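Local atomic coordinates of bumblebee peptidoglycan recognition protein SA (Bombus, PDB entry 5XZ4), a protein that binds bacterial peptidoglycan, with a preference for Dap-type over Lys-type forms, and probably serves as a sensor in insect innate immunity. Residues I11-W16 against N56-H61; T17-K22 against Y60-N65. All coordinates share one frame; numbering follows the deposited sequence.

Contact 1 (I11-W16 against N56-H61)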
loop_
_atom_site.group_PDB
_atom_site.type_symbol
_atom_site.label_atom_id
_atom_site.label_comp_id
_atom_site.label_asym_id
_atom_site.label_seq_id
_atom_site.Cartn_x
_atom_site.Cartn_y
_atom_site.Cartn_z
ATOM N N ILE A 11 11.123 3.616 -4.372
ATOM C CA ILE A 11 11.392 5.040 -4.202
ATOM C C ILE A 11 11.254 5.342 -2.712
ATOM O O ILE A 11 10.134 5.299 -2.151
ATOM C CB ILE A 11 10.449 5.899 -5.062
ATOM C CG1 ILE A 11 10.661 5.547 -6.545
ATOM C CG2 ILE A 11 10.681 7.378 -4.783
ATOM C CD1 ILE A 11 9.671 6.133 -7.521
ATOM N N GLY A 12 12.381 5.615 -2.062
ATOM C CA GLY A 12 12.442 5.845 -0.635
ATOM C C GLY A 12 11.610 7.047 -0.232
ATOM O O GLY A 12 11.437 7.984 -1.034
ATOM N N ARG A 13 11.144 7.051 1.009
ATOM C CA ARG A 13 10.287 8.157 1.505
ATOM C C ARG A 13 10.917 9.548 1.277
ATOM O O ARG A 13 10.231 10.491 0.800
ATOM C CB ARG A 13 9.935 7.939 2.963
ATOM C CG ARG A 13 8.854 8.875 3.500
ATOM C CD ARG A 13 8.616 8.641 5.000
ATOM N NE ARG A 13 7.593 9.572 5.524
ATOM C CZ ARG A 13 7.809 10.868 5.770
ATOM N NH1 ARG A 13 6.796 11.626 6.192
ATOM N NH2 ARG A 13 9.028 11.381 5.605
ATOM N N SER A 14 12.210 9.692 1.552
ATOM C CA SER A 14 12.881 11.004 1.439
ATOM C C SER A 14 13.057 11.435 -0.022
ATOM O O SER A 14 13.406 12.583 -0.302
ATOM C CB SER A 14 14.221 10.995 2.171
ATOM O OG SER A 14 15.143 10.103 1.550
ATOM N N GLU A 15 12.819 10.527 -0.960
ATOM C CA GLU A 15 12.892 10.868 -2.373
ATOM C C GLU A 15 11.625 11.562 -2.877
ATOM O O GLU A 15 11.637 12.176 -3.952
ATOM C CB GLU A 15 13.171 9.630 -3.226
ATOM C CG GLU A 15 14.395 8.795 -2.821
ATOM C CD GLU A 15 14.685 7.667 -3.794
ATOM O OE1 GLU A 15 14.829 6.510 -3.339
ATOM O OE2 GLU A 15 14.766 7.932 -5.010
ATOM N N TRP A 16 10.520 11.452 -2.123
ATOM C CA TRP A 16 9.267 12.111 -2.523
ATOM C C TRP A 16 8.735 13.182 -1.574
ATOM O O TRP A 16 7.821 13.903 -1.955
ATOM C CB TRP A 16 8.161 11.094 -2.923
ATOM C CG TRP A 16 7.726 10.132 -1.848
ATOM C CD1 TRP A 16 8.133 8.816 -1.699
ATOM C CD2 TRP A 16 6.762 10.373 -0.811
ATOM N NE1 TRP A 16 7.479 8.243 -0.637
ATOM C CE2 TRP A 16 6.640 9.168 -0.061
ATOM C CE3 TRP A 16 5.970 11.485 -0.435
ATOM C CZ2 TRP A 16 5.792 9.054 1.052
ATOM C CZ3 TRP A 16 5.102 11.369 0.670
ATOM C CH2 TRP A 16 5.037 10.155 1.417
ATOM N N ASN A 56 0.918 14.932 -1.368
ATOM C CA ASN A 56 -0.385 15.459 -0.952
ATOM C C ASN A 56 -1.246 14.540 -0.082
ATOM O O ASN A 56 -1.941 15.031 0.814
ATOM C CB ASN A 56 -1.086 16.019 -2.154
ATOM C CG ASN A 56 -0.508 17.387 -2.513
ATOM O OD1 ASN A 56 -0.901 18.400 -1.922
ATOM N ND2 ASN A 56 0.535 17.393 -3.339
ATOM N N ILE A 57 -1.112 13.223 -0.263
ATOM C CA ILE A 57 -1.753 12.307 0.679
ATOM C C ILE A 57 -1.072 12.399 2.054
ATOM O O ILE A 57 -1.755 12.496 3.090
ATOM C CB ILE A 57 -1.720 10.856 0.148
ATOM C CG1 ILE A 57 -2.519 10.762 -1.163
ATOM C CG2 ILE A 57 -2.296 9.908 1.203
ATOM C CD1 ILE A 57 -2.253 9.508 -2.001
ATOM N N ARG A 58 0.275 12.409 2.052
ATOM C CA ARG A 58 1.016 12.592 3.301
ATOM C C ARG A 58 0.585 13.893 4.030
ATOM O O ARG A 58 0.343 13.902 5.243
ATOM C CB ARG A 58 2.540 12.639 3.053
ATOM C CG ARG A 58 3.368 12.800 4.319
ATOM C CD ARG A 58 4.604 13.660 4.079
ATOM N NE ARG A 58 4.313 15.011 3.564
ATOM C CZ ARG A 58 3.822 16.022 4.284
ATOM N NH1 ARG A 58 3.634 17.212 3.677
ATOM N NH2 ARG A 58 3.545 15.893 5.582
ATOM N N SER A 59 0.539 15.005 3.280
ATOM C CA SER A 59 0.168 16.302 3.854
ATOM C C SER A 59 -1.228 16.197 4.519
ATOM O O SER A 59 -1.413 16.671 5.653
ATOM C CB SER A 59 0.162 17.323 2.731
ATOM O OG SER A 59 -0.210 18.612 3.223
ATOM N N TYR A 60 -2.187 15.592 3.820
ATOM C CA TYR A 60 -3.542 15.459 4.360
ATOM C C TYR A 60 -3.574 14.563 5.623
ATOM O O TYR A 60 -4.160 14.908 6.651
ATOM C CB TYR A 60 -4.483 14.985 3.249
ATOM C CG TYR A 60 -5.932 14.919 3.697
ATOM C CD1 TYR A 60 -6.696 16.091 3.909
ATOM C CD2 TYR A 60 -6.538 13.671 3.922
ATOM C CE1 TYR A 60 -8.009 15.998 4.356
ATOM C CE2 TYR A 60 -7.862 13.597 4.344
ATOM C CZ TYR A 60 -8.594 14.753 4.556
ATOM O OH TYR A 60 -9.902 14.679 4.991
ATOM N N HIS A 61 -2.869 13.445 5.541
ATOM C CA HIS A 61 -2.832 12.531 6.685
ATOM C C HIS A 61 -2.194 13.150 7.924
ATOM O O HIS A 61 -2.701 12.989 9.043
ATOM C CB HIS A 61 -2.118 11.218 6.300
ATOM C CG HIS A 61 -2.920 10.331 5.400
ATOM N ND1 HIS A 61 -2.510 9.061 5.024
ATOM C CD2 HIS A 61 -4.152 10.506 4.850
ATOM C CE1 HIS A 61 -3.426 8.527 4.240
ATOM N NE2 HIS A 61 -4.441 9.376 4.121
#

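Contact 2 (T17-K22 against Y60-N65)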
loop_
_atom_site.group_PDB
_atom_site.type_symbol
_atom_site.label_atom_id
_atom_site.label_comp_id
_atom_site.label_asym_id
_atom_site.label_seq_id
_atom_site.Cartn_x
_atom_site.Cartn_y
_atom_site.Cartn_z
ATOM N N THR A 17 9.302 13.285 -0.378
ATOM C CA THR A 17 8.921 14.342 0.583
ATOM C C THR A 17 10.102 14.832 1.388
ATOM O O THR A 17 11.055 14.063 1.661
ATOM C CB THR A 17 7.764 13.910 1.529
ATOM O OG1 THR A 17 7.362 15.008 2.353
ATOM C CG2 THR A 17 8.186 12.779 2.455
ATOM N N ASP A 18 10.033 16.106 1.773
ATOM C CA ASP A 18 10.978 16.714 2.714
ATOM C C ASP A 18 10.482 16.811 4.149
ATOM O O ASP A 18 11.210 17.306 5.015
ATOM C CB ASP A 18 11.423 18.103 2.220
ATOM C CG ASP A 18 12.180 18.023 0.906
ATOM O OD1 ASP A 18 12.619 16.931 0.454
ATOM O OD2 ASP A 18 12.314 19.064 0.248
ATOM N N VAL A 19 9.243 16.368 4.409
ATOM C CA VAL A 19 8.669 16.474 5.747
ATOM C C VAL A 19 8.908 15.177 6.509
ATOM O O VAL A 19 8.444 14.124 6.091
ATOM C CB VAL A 19 7.153 16.801 5.694
ATOM C CG1 VAL A 19 6.535 16.854 7.095
ATOM C CG2 VAL A 19 6.913 18.095 4.911
ATOM N N ASP A 20 9.609 15.283 7.631
ATOM C CA ASP A 20 9.925 14.093 8.435
ATOM C C ASP A 20 8.684 13.457 9.039
ATOM O O ASP A 20 7.755 14.151 9.453
ATOM C CB ASP A 20 10.875 14.449 9.589
ATOM C CG ASP A 20 12.277 14.848 9.127
ATOM O OD1 ASP A 20 12.687 14.469 8.010
ATOM O OD2 ASP A 20 12.990 15.498 9.928
ATOM N N ALA A 21 8.677 12.122 9.083
ATOM C CA ALA A 21 7.676 11.385 9.875
ATOM C C ALA A 21 7.960 11.520 11.373
ATOM O O ALA A 21 9.117 11.735 11.781
ATOM C CB ALA A 21 7.693 9.913 9.486
ATOM N N LYS A 22 6.898 11.399 12.177
ATOM C CA LYS A 22 7.055 11.226 13.629
ATOM C C LYS A 22 7.360 9.750 13.891
ATOM O O LYS A 22 7.123 8.903 13.024
ATOM C CB LYS A 22 5.804 11.701 14.401
ATOM C CG LYS A 22 5.252 13.077 14.031
ATOM C CD LYS A 22 6.065 14.197 14.632
ATOM C CE LYS A 22 5.509 15.551 14.225
ATOM N NZ LYS A 22 6.223 16.623 14.972
ATOM N N TYR A 60 -2.187 15.592 3.820
ATOM C CA TYR A 60 -3.542 15.459 4.360
ATOM C C TYR A 60 -3.574 14.563 5.623
ATOM O O TYR A 60 -4.160 14.908 6.651
ATOM C CB TYR A 60 -4.483 14.985 3.249
ATOM C CG TYR A 60 -5.932 14.919 3.697
ATOM C CD1 TYR A 60 -6.696 16.091 3.909
ATOM C CD2 TYR A 60 -6.538 13.671 3.922
ATOM C CE1 TYR A 60 -8.009 15.998 4.356
ATOM C CE2 TYR A 60 -7.862 13.597 4.344
ATOM C CZ TYR A 60 -8.594 14.753 4.556
ATOM O OH TYR A 60 -9.902 14.679 4.991
ATOM N N HIS A 61 -2.869 13.445 5.541
ATOM C CA HIS A 61 -2.832 12.531 6.685
ATOM C C HIS A 61 -2.194 13.150 7.924
ATOM O O HIS A 61 -2.701 12.989 9.043
ATOM C CB HIS A 61 -2.118 11.218 6.300
ATOM C CG HIS A 61 -2.920 10.331 5.400
ATOM N ND1 HIS A 61 -2.510 9.061 5.024
ATOM C CD2 HIS A 61 -4.152 10.506 4.850
ATOM C CE1 HIS A 61 -3.426 8.527 4.240
ATOM N NE2 HIS A 61 -4.441 9.376 4.121
ATOM N N MET A 62 -1.060 13.835 7.734
ATOM C CA MET A 62 -0.355 14.430 8.869
ATOM C C MET A 62 -1.034 15.705 9.392
ATOM O O MET A 62 -1.216 15.857 10.598
ATOM C CB MET A 62 1.112 14.675 8.524
ATOM C CG MET A 62 1.859 13.344 8.340
ATOM S SD MET A 62 3.627 13.496 7.963
ATOM C CE MET A 62 4.227 14.100 9.524
ATOM N N ASP A 63 -1.434 16.602 8.494
ATOM C CA ASP A 63 -1.984 17.907 8.933
ATOM C C ASP A 63 -3.465 17.847 9.275
ATOM O O ASP A 63 -3.895 18.497 10.224
ATOM C CB ASP A 63 -1.745 18.961 7.873
ATOM C CG ASP A 63 -0.292 19.310 7.700
ATOM O OD1 ASP A 63 0.572 18.760 8.428
ATOM O OD2 ASP A 63 -0.064 20.134 6.807
ATOM N N SER A 64 -4.241 17.137 8.460
ATOM C CA SER A 64 -5.708 17.091 8.683
ATOM C C SER A 64 -6.108 15.943 9.576
ATOM O O SER A 64 -6.881 16.153 10.516
ATOM C CB SER A 64 -6.482 17.074 7.361
ATOM O OG SER A 64 -6.475 18.362 6.752
ATOM N N ASN A 65 -5.593 14.736 9.330
ATOM C CA ASN A 65 -5.928 13.617 10.226
ATOM C C ASN A 65 -5.123 13.582 11.519
ATOM O O ASN A 65 -5.547 12.924 12.476
ATOM C CB ASN A 65 -5.834 12.266 9.515
ATOM C CG ASN A 65 -6.770 12.139 8.337
ATOM O OD1 ASN A 65 -7.823 12.786 8.271
ATOM N ND2 ASN A 65 -6.392 11.325 7.390
#

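Contact 1 (I11-W16 against N56-H61)
Trp16 and Arg58 mark the closest backbone approach, their CA atoms 10.1 Å apart, so side chains alone bridge the gap between the short, loosely hydrogen-bonded helical turn 13-16 and the long helix 47-64 of the amidase-type domain. Residues 11-16 face the side of that helix that carries Arg58. Most of the contact is made by Arg58, whose aliphatic stem is used rather than its charge. Its CB comes at the six-membered edge of the Trp16 indole, near the ring plane, with CZ3 3.7 Å from Arg58 CB. CH2 of Trp16 lies only slightly farther from that same CB, at 3.9 Å. The indole is swung between the backbone N and the carbonyl carbon of Trp16 (chi1 61°), which sends its benzo edge across to Arg58 while NE1 bonds to the carbonyl of Glu84. Arg13 arrives extended and at about a right angle to the Arg58 chain, and its NH1 reaches Arg58 CD at 3.7 Å. The two guanidinium planes are 68° apart and do not stack. Like charges come fairly near, Arg13 NH1 to Arg58 NE being 5.0 Å, but each has an acid of its own, Asp69 for Arg13 and Glu55 for Arg58, which probably eases the repulsion. Over one face of the indole, offset toward its rim, sits Arg13 O, 3.6 Å above the plane of the Trp16 ring.

Contact 2 (T17-K22 against Y60-N65)
At the surface rim of the amidase-type fold, the loop that leads from helix 13-16 toward strand 31-38 runs past the C-terminal part of helix 47-64, and Met62 is the side chain that joins them. Between these segments the contact is essentially one methyl group set against a loop backbone: Ala21 and Met62, the nearest pair, still have CA atoms 8.6 Å apart. Met62 starts out with CG beside its backbone N, continues straight through CG to SD, and then bends at the sulfur (chi3 70°), which brings CE up to the loop backbone. There CE meets Asp20 O at 3.5 Å, a contact of a methyl with a carbonyl oxygen. Val19 adds an apolar touch from its own branch, Val19 CG1 standing 4.3 Å from Met62 CE. The backbone of Ala21 closes in at a similar range, its CA 4.4 Å from Met62 CE. The CB of Asp20 points away from the helix, and its main-chain O is what meets the methionine. Upstream, the loop makes an ST turn, in which Val19 N donates to Thr17 OG1 in a nearly straight bond of 3.1 Å (171° at the hydrogen). That hydroxyl also bonds to Glu55, tying the turn to helix 47-64. Met62 itself sits within a wider pi-type turn of the helix, where Tyr60 O accepts from both Ser64 N, at 2.9 Å, and Asn65 N.

In the fold
Contacts 1 and 2 follow one another along both partners: 11-16 runs directly into 17-22, while 56-61 and 60-65 overlap at Tyr60 and His61 on helix 47-64. Their centres lie about 8 Å apart on the same side of the chain's centre, with contact 1 buried and contact 2 at the surface. Arg13 and Arg58 connect them: Arg13 NH2 probably hydrogen-bonds Val19 O, and the guanidinium end of Arg58 packs against Thr17 and Val19. The N-terminal segment, before it enters the sheet at strand 31-38, is therefore laid along the C-terminal half of helix 47-64 as a continuous seam, and Ile11 also meets strand 82-84.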